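Local coordinates for protein alpha-glucosidase (Pseudoalteromonas sp. K8, PDB 5HQA) that is a glycoside hydrolase family 97 alpha-glucosidase that hydrolyses alpha-glucosidic bonds and binds calcium, magnesium and the inhibitor acarbose, at residues Ala514-Val522 against Trp585-Glu593; His474-Arg482 against Asp561-Val569. One frame throughout, in Å; residues are numbered along the deposited sequence.

Interaction 1: residues Ala514-Val522 against Trp585-Glu593. With MG (magnesium ion), chain F.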
loop_
_atom_site.group_PDB
_atom_site.type_symbol
_atom_site.label_atom_id
_atom_site.label_comp_id
_atom_site.label_asym_id
_atom_site.label_seq_id
_atom_site.Cartn_x
_atom_site.Cartn_y
_atom_site.Cartn_z
ATOM N N ALA A 514 17.058 -9.042 13.794
ATOM C CA ALA A 514 15.822 -9.811 13.868
ATOM C C ALA A 514 14.626 -8.995 13.385
ATOM O O ALA A 514 13.691 -9.551 12.802
ATOM C CB ALA A 514 15.601 -10.311 15.297
ATOM N N LYS A 515 14.639 -7.677 13.593
ATOM C CA LYS A 515 13.536 -6.862 13.085
ATOM C C LYS A 515 13.489 -6.906 11.560
ATOM O O LYS A 515 12.402 -6.915 10.963
ATOM C CB LYS A 515 13.663 -5.424 13.595
ATOM C CG LYS A 515 12.602 -4.468 13.028
ATOM C CD LYS A 515 12.427 -3.263 13.942
ATOM C CE LYS A 515 11.560 -2.183 13.313
ATOM N NZ LYS A 515 11.556 -0.974 14.189
ATOM N N GLN A 516 14.657 -6.959 10.907
ATOM C CA GLN A 516 14.676 -7.084 9.452
ATOM C C GLN A 516 14.015 -8.379 8.999
ATOM O O GLN A 516 13.344 -8.407 7.962
ATOM C CB GLN A 516 16.108 -7.008 8.926
ATOM C CG GLN A 516 16.744 -5.629 9.055
ATOM C CD GLN A 516 16.001 -4.581 8.255
ATOM O OE1 GLN A 516 15.737 -4.764 7.061
ATOM N NE2 GLN A 516 15.623 -3.488 8.918
ATOM N N LEU A 517 14.192 -9.465 9.763
ATOM C CA LEU A 517 13.527 -10.722 9.421
ATOM C C LEU A 517 12.021 -10.630 9.647
ATOM O O LEU A 517 11.227 -11.121 8.832
ATOM C CB LEU A 517 14.114 -11.863 10.249
ATOM C CG LEU A 517 15.606 -12.117 10.076
ATOM C CD1 LEU A 517 16.051 -13.233 11.002
ATOM C CD2 LEU A 517 15.909 -12.462 8.629
ATOM N N ALA A 518 11.615 -10.004 10.751
ATOM C CA ALA A 518 10.198 -9.893 11.074
ATOM C C ALA A 518 9.412 -9.175 9.981
ATOM O O ALA A 518 8.211 -9.434 9.809
ATOM C CB ALA A 518 10.036 -9.166 12.408
ATOM N N LEU A 519 10.061 -8.272 9.234
ATOM C CA LEU A 519 9.348 -7.508 8.208
ATOM C C LEU A 519 8.662 -8.408 7.189
ATOM O O LEU A 519 7.646 -8.017 6.605
ATOM C CB LEU A 519 10.307 -6.571 7.481
ATOM C CG LEU A 519 10.970 -5.486 8.322
ATOM C CD1 LEU A 519 11.861 -4.609 7.442
ATOM C CD2 LEU A 519 9.917 -4.654 9.045
ATOM N N TYR A 520 9.208 -9.601 6.938
ATOM C CA TYR A 520 8.634 -10.470 5.917
ATOM C C TYR A 520 7.261 -10.985 6.310
ATOM O O TYR A 520 6.508 -11.438 5.440
ATOM C CB TYR A 520 9.588 -11.642 5.619
ATOM C CG TYR A 520 10.795 -11.173 4.838
ATOM C CD1 TYR A 520 10.778 -11.150 3.451
ATOM C CD2 TYR A 520 11.920 -10.698 5.488
ATOM C CE1 TYR A 520 11.861 -10.691 2.730
ATOM C CE2 TYR A 520 13.011 -10.229 4.775
ATOM C CZ TYR A 520 12.976 -10.230 3.396
ATOM O OH TYR A 520 14.055 -9.759 2.687
ATOM N N VAL A 521 6.920 -10.946 7.595
ATOM C CA VAL A 521 5.588 -11.317 8.031
ATOM C C VAL A 521 4.769 -10.101 8.448
ATOM O O VAL A 521 3.542 -10.125 8.316
ATOM C CB VAL A 521 5.646 -12.359 9.169
ATOM C CG1 VAL A 521 4.254 -12.960 9.423
ATOM C CG2 VAL A 521 6.648 -13.455 8.827
ATOM N N VAL A 522 5.409 -9.025 8.909
ATOM C CA VAL A 522 4.651 -7.864 9.361
ATOM C C VAL A 522 4.109 -7.060 8.183
ATOM O O VAL A 522 2.960 -6.606 8.214
ATOM C CB VAL A 522 5.520 -6.995 10.290
ATOM C CG1 VAL A 522 4.849 -5.649 10.535
ATOM C CG2 VAL A 522 5.756 -7.717 11.605
ATOM N N TRP A 585 2.583 -22.079 9.619
ATOM C CA TRP A 585 2.274 -20.730 10.070
ATOM C C TRP A 585 3.564 -19.942 10.244
ATOM O O TRP A 585 4.637 -20.507 10.465
ATOM C CB TRP A 585 1.517 -20.742 11.399
ATOM C CG TRP A 585 0.067 -21.094 11.304
ATOM C CD1 TRP A 585 -0.484 -22.347 11.302
ATOM C CD2 TRP A 585 -1.025 -20.173 11.242
ATOM N NE1 TRP A 585 -1.858 -22.260 11.231
ATOM C CE2 TRP A 585 -2.213 -20.937 11.192
ATOM C CE3 TRP A 585 -1.114 -18.773 11.219
ATOM C CZ2 TRP A 585 -3.474 -20.349 11.116
ATOM C CZ3 TRP A 585 -2.371 -18.190 11.137
ATOM C CH2 TRP A 585 -3.532 -18.981 11.088
ATOM N N TYR A 586 3.441 -18.622 10.158
ATOM C CA TYR A 586 4.563 -17.719 10.359
ATOM C C TYR A 586 4.129 -16.585 11.271
ATOM O O TYR A 586 2.961 -16.199 11.279
ATOM C CB TYR A 586 5.064 -17.158 9.029
ATOM C CG TYR A 586 5.864 -18.165 8.244
ATOM C CD1 TYR A 586 5.234 -19.190 7.538
ATOM C CD2 TYR A 586 7.252 -18.103 8.228
ATOM C CE1 TYR A 586 5.976 -20.130 6.835
ATOM C CE2 TYR A 586 7.997 -19.026 7.524
ATOM C CZ TYR A 586 7.357 -20.035 6.834
ATOM O OH TYR A 586 8.108 -20.945 6.135
ATOM N N LEU A 587 5.071 -16.054 12.044
ATOM C CA LEU A 587 4.782 -14.915 12.898
ATOM C C LEU A 587 5.870 -13.865 12.728
ATOM O O LEU A 587 7.054 -14.197 12.598
ATOM C CB LEU A 587 4.670 -15.342 14.377
ATOM C CG LEU A 587 4.404 -14.243 15.411
ATOM C CD1 LEU A 587 3.568 -14.783 16.560
ATOM C CD2 LEU A 587 5.712 -13.640 15.937
ATOM N N GLY A 588 5.469 -12.601 12.733
ATOM C CA GLY A 588 6.435 -11.525 12.797
ATOM C C GLY A 588 5.970 -10.492 13.802
ATOM O O GLY A 588 4.772 -10.196 13.888
ATOM N N ALA A 589 6.897 -9.953 14.589
ATOM C CA ALA A 589 6.581 -8.889 15.534
ATOM C C ALA A 589 7.685 -7.842 15.475
ATOM O O ALA A 589 8.857 -8.189 15.320
ATOM C CB ALA A 589 6.437 -9.432 16.963
ATOM N N VAL A 590 7.311 -6.563 15.571
ATOM C CA VAL A 590 8.291 -5.485 15.662
ATOM C C VAL A 590 7.839 -4.495 16.725
ATOM O O VAL A 590 6.654 -4.392 17.054
ATOM C CB VAL A 590 8.522 -4.739 14.324
ATOM C CG1 VAL A 590 9.045 -5.699 13.245
ATOM C CG2 VAL A 590 7.257 -4.026 13.878
ATOM N N THR A 591 8.807 -3.760 17.261
ATOM C CA THR A 591 8.520 -2.688 18.196
ATOM C C THR A 591 9.088 -1.377 17.653
ATOM O O THR A 591 9.690 -1.329 16.577
ATOM C CB THR A 591 9.088 -3.011 19.579
ATOM O OG1 THR A 591 8.700 -1.988 20.508
ATOM C CG2 THR A 591 10.623 -3.106 19.511
ATOM N N ASP A 592 8.879 -0.309 18.419
ATOM C CA ASP A 592 9.384 1.020 18.085
ATOM C C ASP A 592 10.718 1.256 18.790
ATOM O O ASP A 592 11.522 0.329 18.918
ATOM C CB ASP A 592 8.351 2.090 18.470
ATOM C CG ASP A 592 7.961 2.031 19.957
ATOM O OD1 ASP A 592 8.549 1.210 20.692
ATOM O OD2 ASP A 592 7.077 2.813 20.392
ATOM N N GLU A 593 10.963 2.476 19.280
ATOM C CA GLU A 593 12.240 2.741 19.938
ATOM C C GLU A 593 12.363 2.054 21.297
ATOM O O GLU A 593 13.471 2.005 21.850
ATOM C CB GLU A 593 12.453 4.254 20.097
ATOM C CG GLU A 593 11.581 4.913 21.183
ATOM C CD GLU A 593 10.120 5.101 20.762
ATOM O OE1 GLU A 593 9.804 4.965 19.556
ATOM O OE2 GLU A 593 9.281 5.385 21.649
HETATM MG MG MG F . 5.784 4.394 19.948
HETATM O O HOH W 1 7.199 5.549 19.064
HETATM O O HOH W 2 6.455 5.145 21.778
HETATM O O HOH W 3 4.478 5.998 19.744
#
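Lys-515 lies over Val-590 and reaches the end of strand 585-591. Its CG stands anti to the backbone N (chi1 176°), and the chain beyond runs extended. CG meets Val-590 CG1 at 3.8 Å. CD passes over Val-590 CB, and CE touches both that CB and Thr-591 O. The two side chains cross at about a right angle. At the tip, NZ donates to Thr-591 O over 3.1 Å, nearly along the C=O axis (170°). NZ also bonds to Ser-651 OG. Cutting Lys-515 back to an alanine is likely to leave Thr-591 O and Ser-651 OG without their common partner and to uncover one flank of Val-590. The helix belongs to the TIM-barrel-type catalytic region of family 97. The strand is an inner member of the C-terminal antiparallel sheet, so the contact joins the two domains. The helix crosses the strand at -123°, with axes 6.2 Å apart. Gly-588 permits this closeness, because a CB there would clash with Ala-518 O and Val-521 CB. Ala-518 CB touches Ala-589 O at 3.3 Å and also packs on Val-590 CG1. Val-521 CG1 lies 3.5 Å from Gly-588 N, while its CG2 touches Tyr-586 CB. Val-522 CG2 rests against Gly-588 O at 3.5 Å. Just past the strand, Asp-592 OD2 binds magnesium at 2.1 Å. Glu-593 takes hydrogen bonds from two of the waters on the ion, one at each carboxylate oxygen.

Interaction 2: residues His474-Arg482 against Asp561-Val569; sequences HISMLAFTR and DGAVGDFIV. With MG (magnesium ion), chain F.
Phe-480 turns its ring toward the 561-569 hairpin with CG anti to its carbonyl carbon (chi1 -59°), and Val-564 sets CG2 against it by the same choice of torsion, anti to its own carbonyl carbon. The two side chains run alongside each other, pointing opposite ways. Val-564 CG2 touches Phe-480 CB at 3.6 Å and lies as close to CG. Val-564 N sits over one face of the ring, offset toward the rim. Phe-567 O lies at the ring edge, near the plane, 3.6 Å from CE2. The far end of the ring meets Ile-568, whose CD1 comes obliquely to within 3.5 Å of Phe-480 CZ. That CD1 also packs on Ala-479 CB. Gly-562 leaves room for the ring, since a CB there would clash with CZ; its backbone angles also call for glycine.

At the other end of the contact the helix meets the hairpin loop. Gly-565 N donates to Ser-476 O over 3.0 Å. The N-H points well at the oxygen (163°), but the donor stands above the carbonyl plane. Ser-476 OG bonds back to Glu-473 O. Met-477, bent at chi2, lays SD 3.6 Å from Gly-565 CA. A CB on Gly-565 would clash with the methyl CE. The positive phi of this residue also favours glycine.

On the far side of the loop, Gly-565 O and Asp-566 OD1 bind magnesium, at 2.0 and 2.1 Å. Asp-592 and three waters complete the six ligands. Asp-566 N and Phe-567 N both bond to Ala-563 O. This is a classic beta bulge, and the hairpin turn that holds it presents the Gly-565 carbonyl and the Asp-566 carboxylate to a magnesium site.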
loop_
_atom_site.group_PDB
_atom_site.type_symbol
_atom_site.label_atom_id
_atom_site.label_comp_id
_atom_site.label_asym_id
_atom_site.label_seq_id
_atom_site.Cartn_x
_atom_site.Cartn_y
_atom_site.Cartn_z
ATOM N N HIS A 474 8.895 3.606 12.766
ATOM C CA HIS A 474 8.320 3.725 11.426
ATOM C C HIS A 474 7.467 2.507 11.052
ATOM O O HIS A 474 6.349 2.658 10.542
ATOM C CB HIS A 474 9.435 3.938 10.401
ATOM C CG HIS A 474 8.934 4.258 9.026
ATOM N ND1 HIS A 474 8.099 5.329 8.767
ATOM C CD2 HIS A 474 9.141 3.643 7.838
ATOM C CE1 HIS A 474 7.816 5.357 7.476
ATOM N NE2 HIS A 474 8.440 4.348 6.889
ATOM N N ILE A 475 7.982 1.287 11.264
ATOM C CA ILE A 475 7.211 0.109 10.864
ATOM C C ILE A 475 5.888 0.055 11.623
ATOM O O ILE A 475 4.831 -0.227 11.040
ATOM C CB ILE A 475 8.019 -1.189 11.068
ATOM C CG1 ILE A 475 9.373 -1.115 10.342
ATOM C CG2 ILE A 475 7.195 -2.394 10.595
ATOM C CD1 ILE A 475 9.259 -0.816 8.849
ATOM N N SER A 476 5.919 0.321 12.932
ATOM C CA SER A 476 4.688 0.260 13.708
ATOM C C SER A 476 3.748 1.414 13.384
ATOM O O SER A 476 2.578 1.362 13.776
ATOM C CB SER A 476 5.011 0.225 15.204
ATOM O OG SER A 476 5.590 1.452 15.618
ATOM N N MET A 477 4.229 2.452 12.693
ATOM C CA MET A 477 3.329 3.442 12.105
ATOM C C MET A 477 2.722 2.919 10.807
ATOM O O MET A 477 1.499 2.944 10.629
ATOM C CB MET A 477 4.077 4.749 11.838
ATOM C CG MET A 477 4.513 5.483 13.084
ATOM S SD MET A 477 3.091 6.143 13.989
ATOM C CE MET A 477 3.954 7.068 15.276
ATOM N N LEU A 478 3.573 2.445 9.888
ATOM C CA LEU A 478 3.093 1.932 8.607
ATOM C C LEU A 478 1.983 0.914 8.790
ATOM O O LEU A 478 0.990 0.924 8.051
ATOM C CB LEU A 478 4.244 1.285 7.822
ATOM C CG LEU A 478 5.332 2.204 7.256
ATOM C CD1 LEU A 478 6.427 1.355 6.587
ATOM C CD2 LEU A 478 4.749 3.214 6.270
ATOM N N ALA A 479 2.138 0.023 9.771
ATOM C CA ALA A 479 1.219 -1.103 9.916
ATOM C C ALA A 479 -0.221 -0.659 10.141
ATOM O O ALA A 479 -1.148 -1.409 9.821
ATOM C CB ALA A 479 1.665 -2.006 11.067
ATOM N N PHE A 480 -0.437 0.534 10.698
ATOM C CA PHE A 480 -1.785 1.002 11.004
ATOM C C PHE A 480 -2.177 2.213 10.168
ATOM O O PHE A 480 -3.210 2.847 10.433
ATOM C CB PHE A 480 -1.914 1.325 12.496
ATOM C CG PHE A 480 -1.620 0.155 13.398
ATOM C CD1 PHE A 480 -2.619 -0.755 13.721
ATOM C CD2 PHE A 480 -0.344 -0.032 13.924
ATOM C CE1 PHE A 480 -2.354 -1.835 14.543
ATOM C CE2 PHE A 480 -0.063 -1.111 14.754
ATOM C CZ PHE A 480 -1.071 -2.013 15.070
ATOM N N THR A 481 -1.376 2.551 9.167
ATOM C CA THR A 481 -1.699 3.662 8.293
ATOM C C THR A 481 -1.563 3.193 6.849
ATOM O O THR A 481 -2.515 2.654 6.275
ATOM C CB THR A 481 -0.786 4.859 8.602
ATOM O OG1 THR A 481 0.589 4.461 8.495
ATOM C CG2 THR A 481 -1.039 5.388 10.023
ATOM N N ARG A 482 -0.367 3.361 6.274
ATOM C CA ARG A 482 -0.109 2.954 4.893
ATOM C C ARG A 482 -0.553 1.517 4.613
ATOM O O ARG A 482 -1.140 1.236 3.561
ATOM C CB ARG A 482 1.382 3.123 4.588
ATOM C CG ARG A 482 1.859 2.381 3.349
ATOM C CD ARG A 482 1.269 2.954 2.054
ATOM N NE ARG A 482 1.783 2.206 0.904
ATOM C CZ ARG A 482 1.332 1.012 0.525
ATOM N NH1 ARG A 482 1.878 0.397 -0.519
ATOM N NH2 ARG A 482 0.330 0.437 1.184
ATOM N N ASP A 561 -1.994 -8.504 17.934
ATOM C CA ASP A 561 -1.882 -7.486 18.967
ATOM C C ASP A 561 -1.093 -6.328 18.374
ATOM O O ASP A 561 -0.420 -6.483 17.350
ATOM C CB ASP A 561 -1.196 -8.050 20.216
ATOM C CG ASP A 561 -1.344 -7.152 21.425
ATOM O OD1 ASP A 561 -0.677 -7.447 22.440
ATOM O OD2 ASP A 561 -2.113 -6.155 21.367
ATOM N N GLY A 562 -1.193 -5.168 19.005
ATOM C CA GLY A 562 -0.448 -4.024 18.517
ATOM C C GLY A 562 -1.033 -2.728 19.017
ATOM O O GLY A 562 -2.121 -2.678 19.595
ATOM N N ALA A 563 -0.277 -1.661 18.776
ATOM C CA ALA A 563 -0.694 -0.305 19.108
ATOM C C ALA A 563 0.010 0.626 18.137
ATOM O O ALA A 563 1.200 0.444 17.858
ATOM C CB ALA A 563 -0.345 0.059 20.561
ATOM N N VAL A 564 -0.720 1.616 17.617
ATOM C CA VAL A 564 -0.172 2.435 16.542
ATOM C C VAL A 564 1.093 3.134 17.016
ATOM O O VAL A 564 1.106 3.790 18.066
ATOM C CB VAL A 564 -1.205 3.459 16.050
ATOM C CG1 VAL A 564 -0.626 4.228 14.846
ATOM C CG2 VAL A 564 -2.527 2.777 15.711
ATOM N N GLY A 565 2.164 3.007 16.234
ATOM C CA GLY A 565 3.407 3.674 16.575
ATOM C C GLY A 565 4.172 3.044 17.716
ATOM O O GLY A 565 5.161 3.627 18.175
ATOM N N ASP A 566 3.737 1.878 18.199
ATOM C CA ASP A 566 4.420 1.166 19.272
ATOM C C ASP A 566 4.819 -0.246 18.877
ATOM O O ASP A 566 5.999 -0.595 18.993
ATOM C CB ASP A 566 3.547 1.125 20.538
ATOM C CG ASP A 566 3.424 2.482 21.208
ATOM O OD1 ASP A 566 4.204 3.406 20.857
ATOM O OD2 ASP A 566 2.548 2.621 22.092
ATOM N N PHE A 567 3.884 -1.078 18.417
ATOM C CA PHE A 567 4.257 -2.444 18.045
ATOM C C PHE A 567 3.133 -3.090 17.256
ATOM O O PHE A 567 1.997 -2.609 17.252
ATOM C CB PHE A 567 4.588 -3.307 19.273
ATOM C CG PHE A 567 3.382 -3.727 20.081
ATOM C CD1 PHE A 567 2.767 -2.836 20.961
ATOM C CD2 PHE A 567 2.882 -5.027 19.988
ATOM C CE1 PHE A 567 1.660 -3.227 21.727
ATOM C CE2 PHE A 567 1.782 -5.428 20.745
ATOM C CZ PHE A 567 1.166 -4.526 21.615
ATOM N N ILE A 568 3.462 -4.205 16.600
ATOM C CA ILE A 568 2.458 -5.039 15.943
ATOM C C ILE A 568 2.976 -6.472 15.904
ATOM O O ILE A 568 4.182 -6.710 15.780
ATOM C CB ILE A 568 2.098 -4.531 14.520
ATOM C CG1 ILE A 568 1.056 -5.463 13.879
ATOM C CG2 ILE A 568 3.339 -4.424 13.657
ATOM C CD1 ILE A 568 -0.043 -4.792 13.153
ATOM N N VAL A 569 2.048 -7.428 16.030
ATOM C CA VAL A 569 2.322 -8.859 15.929
ATOM C C VAL A 569 1.374 -9.447 14.894
ATOM O O VAL A 569 0.149 -9.334 15.038
ATOM C CB VAL A 569 2.140 -9.581 17.274
ATOM C CG1 VAL A 569 2.530 -11.058 17.134
ATOM C CG2 VAL A 569 2.956 -8.899 18.363
HETATM MG MG MG F . 5.784 4.394 19.948
HETATM O O HOH W 1 7.199 5.549 19.064
HETATM O O HOH W 2 6.455 5.145 21.778
HETATM O O HOH W 3 4.478 5.998 19.744
#

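How the interactions relate
Both contacts are buried and join the catalytic region to the C-terminal sheet. They reach neighbouring strands of it, 567-574 and 585-591, and Val-590 N probably bonds to Ile-568 O between them. Interaction 1 sets a helix across the middle of a strand and is mainly aliphatic, with one lysine bond at its end. Interaction 2 meets a turn at the sheet's edge, with an aromatic ring and a backbone bond; several of its hairpin residues are partly exposed. Magnesium links them: 561-569 gives two ligands, 585-593 one. The ion probably offsets the charges of Asp-566 and Asp-592. Ile-475 packs on Val-590 and Lys-515, bridging the two.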